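Local coordinates for protein Exo-1,5-alpha-L-arabinofuranobiosidase (PDB 2YDT) that probably hydrolyses alpha-L-arabinofuranosidic bonds, as an exo-acting enzyme that releases arabinobiose from alpha-1,5-linked arabinan, at residues D316-L328 / L336-A348. Sequence-based numbering, arbitrary orientation.
Sequences DVPQPTAYTRSLL and LLMIMGAGILPPA. With MN (manganese (II) ion), chain M.
Ile339 sends its two branches to different partners on one side of a beta hairpin. Its CG2, anti to the backbone N, lies over one face of the Arg325 guanidinium, off centre toward the rim and 3.5 Å from Arg325 NE. CG1 runs on to CD1, which meets Val317 CG2 tip to tip at 3.8 Å. Gln319 slides past the same isoleucine in the opposite direction. Leu327 lies alongside it, pointing the same way. Arg325 bends at chi3 (62°), which brings the guanidinium across Ile339. Ser293 and Ser298 bind its NE and NH1 and so help fix its rotation. The amide of Gln319 is held by Ser355 and Ser357, in the strand next to 336-341.

Four backbone bonds join the hairpin strands, two between Ser326 and Met340 and two between Leu328 and Met338. Ser326 N reaches Met340 O at 2.9 Å, nearly straight at hydrogen (169°). At the end of strand 336-341, Gly341 passes Ala322, whose CB is 4.0 Å from Gly341 CA. Tyr323 N then bonds to Gly343 O at 3.0 Å, with a more bent geometry. A water lies close to both Tyr323 O and Gly343 O, near the same link.

Past this link, Leu345 covers one face of the Tyr323 ring. Its CD2 sits 3.7 Å from the ring centroid, almost on the normal, in a CH-pi contact. The tyrosine OH makes a weak hydrogen bond to the iminosugar, and Leu345 touches the bound arabinofuranose. Far from this pair, Asp316 OD1 binds manganese together with Glu299. The arrangement is an antiparallel hairpin in one four-stranded blade of a six-bladed, sialidase-like beta-propeller, with its flanking loops contributing to the sugar-binding pocket.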
ATOM      1  N   ASP A 316     -15.828 -10.442   9.583  1.00 13.60           N
ATOM      2  CA  ASP A 316     -15.692  -9.276  10.443  1.00 13.69           C
ATOM      3  C   ASP A 316     -14.418  -9.335  11.233  1.00 13.64           C
ATOM      4  O   ASP A 316     -13.937 -10.417  11.611  1.00 13.33           O
ATOM      5  CB  ASP A 316     -16.872  -9.195  11.443  1.00 14.45           C
ATOM      6  CG  ASP A 316     -18.155  -8.880  10.793  1.00 18.28           C
ATOM      7  OD1 ASP A 316     -18.208  -7.964   9.947  1.00 20.19           O
ATOM      8  OD2 ASP A 316     -19.162  -9.542  11.127  1.00 24.99           O
ATOM      9  N   VAL A 317     -13.857  -8.144  11.492  1.00 12.90           N
ATOM     10  CA  VAL A 317     -12.693  -7.995  12.343  1.00 11.94           C
ATOM     11  C   VAL A 317     -12.894  -6.751  13.213  1.00 12.22           C
ATOM     12  O   VAL A 317     -13.748  -5.930  12.888  1.00 12.97           O
ATOM     13  CB  VAL A 317     -11.378  -7.829  11.496  1.00 11.43           C
ATOM     14  CG1 VAL A 317     -11.039  -9.128  10.702  1.00 10.22           C
ATOM     15  CG2 VAL A 317     -11.480  -6.605  10.595  1.00 11.87           C
ATOM     16  N   PRO A 318     -12.116  -6.603  14.290  1.00 12.01           N
ATOM     17  CA  PRO A 318     -12.375  -5.461  15.164  1.00 13.00           C
ATOM     18  C   PRO A 318     -11.793  -4.116  14.749  1.00 12.64           C
ATOM     19  O   PRO A 318     -12.107  -3.095  15.361  1.00 13.99           O
ATOM     20  CB  PRO A 318     -11.758  -5.872  16.487  1.00 13.65           C
ATOM     21  CG  PRO A 318     -10.823  -6.947  16.185  1.00 14.71           C
ATOM     22  CD  PRO A 318     -11.213  -7.583  14.913  1.00 13.46           C
ATOM     23  N   GLN A 319     -10.923  -4.132  13.744  1.00 11.51           N
ATOM     24  CA  GLN A 319     -10.269  -2.906  13.302  1.00 10.73           C
ATOM     25  C   GLN A 319     -11.225  -2.128  12.402  1.00 11.14           C
ATOM     26  O   GLN A 319     -11.875  -2.687  11.524  1.00 12.06           O
ATOM     27  CB  GLN A 319      -8.985  -3.271  12.556  1.00 10.27           C
ATOM     28  CG  GLN A 319      -8.176  -2.051  12.100  1.00 10.08           C
ATOM     29  CD  GLN A 319      -7.488  -1.336  13.235  1.00 10.84           C
ATOM     30  OE1 GLN A 319      -7.325  -1.853  14.373  1.00 11.71           O
ATOM     31  NE2 GLN A 319      -7.060  -0.115  12.943  1.00  9.44           N
ATOM     32  N   PRO A 320     -11.365  -0.790  12.631  1.00 10.52           N
ATOM     33  CA  PRO A 320     -12.302  -0.026  11.843  1.00 10.96           C
ATOM     34  C   PRO A 320     -11.933   0.179  10.363  1.00 10.37           C
ATOM     35  O   PRO A 320     -10.786  -0.028   9.959  1.00 10.57           O
ATOM     36  CB  PRO A 320     -12.341   1.318  12.579  1.00 11.87           C
ATOM     37  CG  PRO A 320     -11.071   1.425  13.242  1.00 12.06           C
ATOM     38  CD  PRO A 320     -10.713   0.023  13.661  1.00 10.78           C
ATOM     39  N   THR A 321     -12.918   0.611   9.593  1.00  9.82           N
ATOM     40  CA  THR A 321     -12.726   1.014   8.198  1.00 10.18           C
ATOM     41  C   THR A 321     -11.762   2.192   8.120  1.00  9.69           C
ATOM     42  O   THR A 321     -11.849   3.156   8.907  1.00 10.71           O
ATOM     43  CB  THR A 321     -14.037   1.402   7.587  1.00  9.82           C
ATOM     44  OG1 THR A 321     -14.911   0.247   7.624  1.00 11.43           O
ATOM     45  CG2 THR A 321     -13.862   1.907   6.151  1.00  9.77           C
ATOM     46  N   ALA A 322     -10.826   2.100   7.171  1.00  9.57           N
ATOM     47  CA  ALA A 322      -9.890   3.191   6.924  1.00  8.07           C
ATOM     48  C   ALA A 322      -9.473   3.207   5.452  1.00  7.57           C
ATOM     49  O   ALA A 322      -9.384   2.159   4.795  1.00  7.54           O
ATOM     50  CB  ALA A 322      -8.662   3.088   7.829  1.00  9.07           C
ATOM     51  N   TYR A 323      -9.163   4.398   4.953  1.00  7.48           N
ATOM     52  CA  TYR A 323      -8.561   4.554   3.638  1.00  7.05           C
ATOM     53  C   TYR A 323      -7.242   3.826   3.562  1.00  7.05           C
ATOM     54  O   TYR A 323      -6.377   3.957   4.452  1.00  6.31           O
ATOM     55  CB  TYR A 323      -8.356   6.038   3.348  1.00  7.85           C
ATOM     56  CG  TYR A 323      -7.786   6.355   1.983  1.00  7.93           C
ATOM     57  CD1 TYR A 323      -8.543   6.178   0.821  1.00  7.09           C
ATOM     58  CD2 TYR A 323      -6.495   6.893   1.850  1.00  9.79           C
ATOM     59  CE1 TYR A 323      -8.023   6.493  -0.439  1.00  8.22           C
ATOM     60  CE2 TYR A 323      -5.977   7.210   0.596  1.00  7.79           C
ATOM     61  CZ  TYR A 323      -6.755   7.024  -0.544  1.00  7.59           C
ATOM     62  OH  TYR A 323      -6.269   7.372  -1.760  1.00  8.23           O
ATOM     63  N   THR A 324      -7.120   3.010   2.514  1.00  6.32           N
ATOM     64  CA  THR A 324      -5.937   2.165   2.273  1.00  6.63           C
ATOM     65  C   THR A 324      -5.458   1.437   3.549  1.00  6.40           C
ATOM     66  O   THR A 324      -4.270   1.286   3.834  1.00  7.17           O
ATOM     67  CB  THR A 324      -4.794   2.916   1.491  1.00  6.63           C
ATOM     68  OG1 THR A 324      -3.859   1.957   0.981  1.00  7.12           O
ATOM     69  CG2 THR A 324      -4.045   3.956   2.372  1.00  6.73           C
ATOM     70  N   ARG A 325      -6.416   0.895   4.294  1.00  6.72           N
ATOM     71  CA  ARG A 325      -6.116   0.060   5.442  1.00  6.02           C
ATOM     72  C   ARG A 325      -5.205  -1.070   4.986  1.00  6.95           C
ATOM     73  O   ARG A 325      -5.481  -1.692   3.939  1.00  7.62           O
ATOM     74  CB  ARG A 325      -7.434  -0.426   6.077  1.00  7.24           C
ATOM     75  CG  ARG A 325      -7.280  -0.978   7.485  1.00  7.23           C
ATOM     76  CD  ARG A 325      -8.615  -1.506   8.054  1.00  7.49           C
ATOM     77  NE  ARG A 325      -9.113  -2.615   7.247  1.00  7.99           N
ATOM     78  CZ  ARG A 325     -10.145  -3.371   7.574  1.00 11.55           C
ATOM     79  NH1 ARG A 325     -10.769  -3.169   8.726  1.00 10.64           N
ATOM     80  NH2 ARG A 325     -10.575  -4.316   6.734  1.00 11.11           N
ATOM     81  N   SER A 326      -4.132  -1.317   5.733  1.00  6.11           N
ATOM     82  CA  SER A 326      -3.090  -2.233   5.301  1.00  7.04           C
ATOM     83  C   SER A 326      -3.026  -3.470   6.150  1.00  7.38           C
ATOM     84  O   SER A 326      -3.649  -3.550   7.235  1.00  8.03           O
ATOM     85  CB  SER A 326      -1.726  -1.536   5.270  1.00  6.85           C
ATOM     86  OG  SER A 326      -1.425  -0.917   6.474  1.00  7.65           O
ATOM     87  N   LEU A 327      -2.285  -4.455   5.647  1.00  8.07           N
ATOM     88  CA  LEU A 327      -2.203  -5.786   6.266  1.00  7.85           C
ATOM     89  C   LEU A 327      -0.778  -6.281   6.350  1.00  8.63           C
ATOM     90  O   LEU A 327       0.093  -5.919   5.538  1.00  8.36           O
ATOM     91  CB  LEU A 327      -3.005  -6.782   5.419  1.00  7.90           C
ATOM     92  CG  LEU A 327      -4.469  -6.517   5.133  1.00  6.87           C
ATOM     93  CD1 LEU A 327      -5.046  -7.510   4.026  1.00 10.57           C
ATOM     94  CD2 LEU A 327      -5.305  -6.603   6.415  1.00  9.60           C
ATOM     95  N   LEU A 328      -0.518  -7.112   7.356  1.00  8.39           N
ATOM     96  CA  LEU A 328       0.775  -7.705   7.558  1.00  9.85           C
ATOM     97  C   LEU A 328       0.588  -9.124   8.107  1.00 10.88           C
ATOM     98  O   LEU A 328      -0.218  -9.340   9.021  1.00  9.24           O
ATOM     99  CB  LEU A 328       1.568  -6.844   8.543  1.00 11.29           C
ATOM    100  CG  LEU A 328       2.946  -7.340   8.883  1.00 11.73           C
ATOM    101  CD1 LEU A 328       3.903  -6.171   9.117  1.00 14.77           C
ATOM    102  CD2 LEU A 328       2.864  -8.306  10.109  1.00 14.17           C
ATOM    103  N   LEU A 336      -1.412 -15.327  12.418  1.00 13.22           N
ATOM    104  CA  LEU A 336      -1.566 -13.951  12.923  1.00 12.45           C
ATOM    105  C   LEU A 336      -1.613 -12.952  11.760  1.00 12.92           C
ATOM    106  O   LEU A 336      -0.784 -13.024  10.817  1.00 13.37           O
ATOM    107  CB  LEU A 336      -0.417 -13.583  13.856  1.00 13.29           C
ATOM    108  CG  LEU A 336      -0.376 -14.304  15.219  1.00 13.31           C
ATOM    109  CD1 LEU A 336       0.918 -13.880  16.002  1.00 18.39           C
ATOM    110  CD2 LEU A 336      -1.654 -14.034  15.983  1.00 15.67           C
ATOM    111  N   LEU A 337      -2.542 -12.012  11.856  1.00 11.24           N
ATOM    112  CA  LEU A 337      -2.714 -10.987  10.837  1.00 10.83           C
ATOM    113  C   LEU A 337      -2.839  -9.622  11.521  1.00 10.26           C
ATOM    114  O   LEU A 337      -3.740  -9.416  12.331  1.00  9.86           O
ATOM    115  CB  LEU A 337      -3.958 -11.267  10.008  1.00 10.11           C
ATOM    116  CG  LEU A 337      -4.329 -10.234   8.922  1.00  9.79           C
ATOM    117  CD1 LEU A 337      -3.409 -10.366   7.668  1.00 11.24           C
ATOM    118  CD2 LEU A 337      -5.789 -10.376   8.513  1.00 11.76           C
ATOM    119  N   MET A 338      -1.956  -8.682  11.149  1.00  9.78           N
ATOM    120  CA  MET A 338      -2.110  -7.285  11.618  1.00  9.89           C
ATOM    121  C   MET A 338      -2.895  -6.499  10.585  1.00  8.89           C
ATOM    122  O   MET A 338      -2.671  -6.655   9.363  1.00  8.82           O
ATOM    123  CB  MET A 338      -0.734  -6.636  11.848  1.00 10.43           C
ATOM    124  CG  MET A 338      -0.807  -5.145  12.098  1.00 13.31           C
ATOM    125  SD  MET A 338       0.852  -4.440  12.477  1.00 18.86           S
ATOM    126  CE  MET A 338       0.786  -4.755  14.146  1.00 13.98           C
ATOM    127  N   ILE A 339      -3.822  -5.667  11.069  1.00  7.92           N
ATOM    128  CA  ILE A 339      -4.645  -4.796  10.269  1.00  8.07           C
ATOM    129  C   ILE A 339      -4.414  -3.383  10.816  1.00  8.51           C
ATOM    130  O   ILE A 339      -4.613  -3.133  12.020  1.00  8.99           O
ATOM    131  CB  ILE A 339      -6.159  -5.156  10.361  1.00  7.54           C
ATOM    132  CG1 ILE A 339      -6.333  -6.671  10.188  1.00 10.26           C
ATOM    133  CG2 ILE A 339      -6.964  -4.325   9.352  1.00  7.58           C
ATOM    134  CD1 ILE A 339      -7.743  -7.179  10.482  1.00 12.41           C
ATOM    135  N   MET A 340      -3.917  -2.459   9.962  1.00  8.24           N
ATOM    136  CA  MET A 340      -3.407  -1.156  10.408  1.00  8.27           C
ATOM    137  C   MET A 340      -4.059  -0.074   9.575  1.00  6.87           C
ATOM    138  O   MET A 340      -4.172  -0.188   8.353  1.00  7.26           O
ATOM    139  CB  MET A 340      -1.890  -1.072  10.208  1.00  7.40           C
ATOM    140  CG  MET A 340      -1.218   0.171  10.807  1.00  6.95           C
ATOM    141  SD  MET A 340       0.474   0.278  10.162  1.00  9.02           S
ATOM    142  CE  MET A 340       1.088   1.666  11.097  1.00 11.43           C
ATOM    143  N   GLY A 341      -4.515   0.995  10.231  1.00  7.19           N
ATOM    144  CA  GLY A 341      -5.131   2.108   9.541  1.00  7.65           C
ATOM    145  C   GLY A 341      -4.831   3.449  10.138  1.00  7.74           C
ATOM    146  O   GLY A 341      -4.376   3.546  11.303  1.00  7.76           O
ATOM    147  N   ALA A 342      -5.045   4.480   9.310  1.00  8.09           N
ATOM    148  CA  ALA A 342      -4.852   5.859   9.753  1.00  7.61           C
ATOM    149  C   ALA A 342      -6.051   6.721   9.408  1.00  8.02           C
ATOM    150  O   ALA A 342      -5.929   7.912   9.139  1.00  8.08           O
ATOM    151  CB  ALA A 342      -3.513   6.448   9.258  1.00  7.47           C
ATOM    152  N   GLY A 343      -7.241   6.139   9.446  1.00  7.58           N
ATOM    153  CA  GLY A 343      -8.431   6.933   9.345  1.00  7.67           C
ATOM    154  C   GLY A 343      -8.890   7.176   7.926  1.00  8.15           C
ATOM    155  O   GLY A 343      -8.491   6.465   6.975  1.00  7.77           O
ATOM    156  N   ILE A 344      -9.765   8.165   7.790  1.00  8.31           N
ATOM    157  CA  ILE A 344     -10.492   8.405   6.563  1.00  8.02           C
ATOM    158  C   ILE A 344     -10.000   9.619   5.789  1.00  8.55           C
ATOM    159  O   ILE A 344      -9.340  10.503   6.328  1.00  8.09           O
ATOM    160  CB  ILE A 344     -12.011   8.575   6.824  1.00  8.73           C
ATOM    161  CG1 ILE A 344     -12.300   9.854   7.623  1.00 10.35           C
ATOM    162  CG2 ILE A 344     -12.564   7.373   7.601  1.00  8.61           C
ATOM    163  CD1 ILE A 344     -13.817  10.125   7.781  1.00 11.70           C
ATOM    164  N   LEU A 345     -10.329   9.641   4.502  1.00  8.53           N
ATOM    165  CA  LEU A 345     -10.039  10.779   3.649  1.00  8.67           C
ATOM    166  C   LEU A 345     -10.603  12.074   4.216  1.00  8.99           C
ATOM    167  O   LEU A 345     -11.636  12.038   4.914  1.00  8.72           O
ATOM    168  CB  LEU A 345     -10.638  10.548   2.257  1.00  8.44           C
ATOM    169  CG  LEU A 345      -9.891   9.514   1.419  1.00  8.99           C
ATOM    170  CD1 LEU A 345     -10.840   9.057   0.256  1.00  9.90           C
ATOM    171  CD2 LEU A 345      -8.609  10.106   0.875  1.00  9.76           C
ATOM    172  N   PRO A 346      -9.935  13.211   3.943  1.00  9.68           N
ATOM    173  CA  PRO A 346     -10.534  14.471   4.422  1.00  9.60           C
ATOM    174  C   PRO A 346     -11.882  14.744   3.725  1.00 10.30           C
ATOM    175  O   PRO A 346     -12.080  14.370   2.551  1.00 10.53           O
ATOM    176  CB  PRO A 346      -9.463  15.516   4.061  1.00 10.51           C
ATOM    177  CG  PRO A 346      -8.775  14.920   2.905  1.00 10.88           C
ATOM    178  CD  PRO A 346      -8.732  13.472   3.136  1.00  9.23           C
ATOM    179  N   PRO A 347     -12.811  15.411   4.446  1.00 11.02           N
ATOM    180  CA  PRO A 347     -12.657  15.980   5.781  1.00 11.05           C
ATOM    181  C   PRO A 347     -12.828  14.957   6.881  1.00  9.88           C
ATOM    182  O   PRO A 347     -13.818  14.218   6.897  1.00 10.48           O
ATOM    183  CB  PRO A 347     -13.785  17.047   5.841  1.00 11.55           C
ATOM    184  CG  PRO A 347     -14.798  16.573   4.898  1.00 12.61           C
ATOM    185  CD  PRO A 347     -14.139  15.694   3.866  1.00 12.42           C
ATOM    186  N   ALA A 348     -11.838  14.869   7.775  1.00  9.77           N
ATOM    187  CA  ALA A 348     -11.822  13.864   8.816  1.00  9.80           C
ATOM    188  C   ALA A 348     -12.245  14.351  10.199  1.00 10.03           C
ATOM    189  O   ALA A 348     -12.304  13.576  11.155  1.00 10.26           O
ATOM    190  CB  ALA A 348     -10.429  13.148   8.871  1.00  9.36           C
TER
HETATM  191 MN    MN M1511     -19.843  -7.116   8.796  0.60 23.42          MN
HETATM  192  O   HOH W   1      -5.845   5.807   6.332  1.00  8.72           O
HETATM  193  O   HOH W   2     -20.181  -8.482   7.821  0.40 19.61           O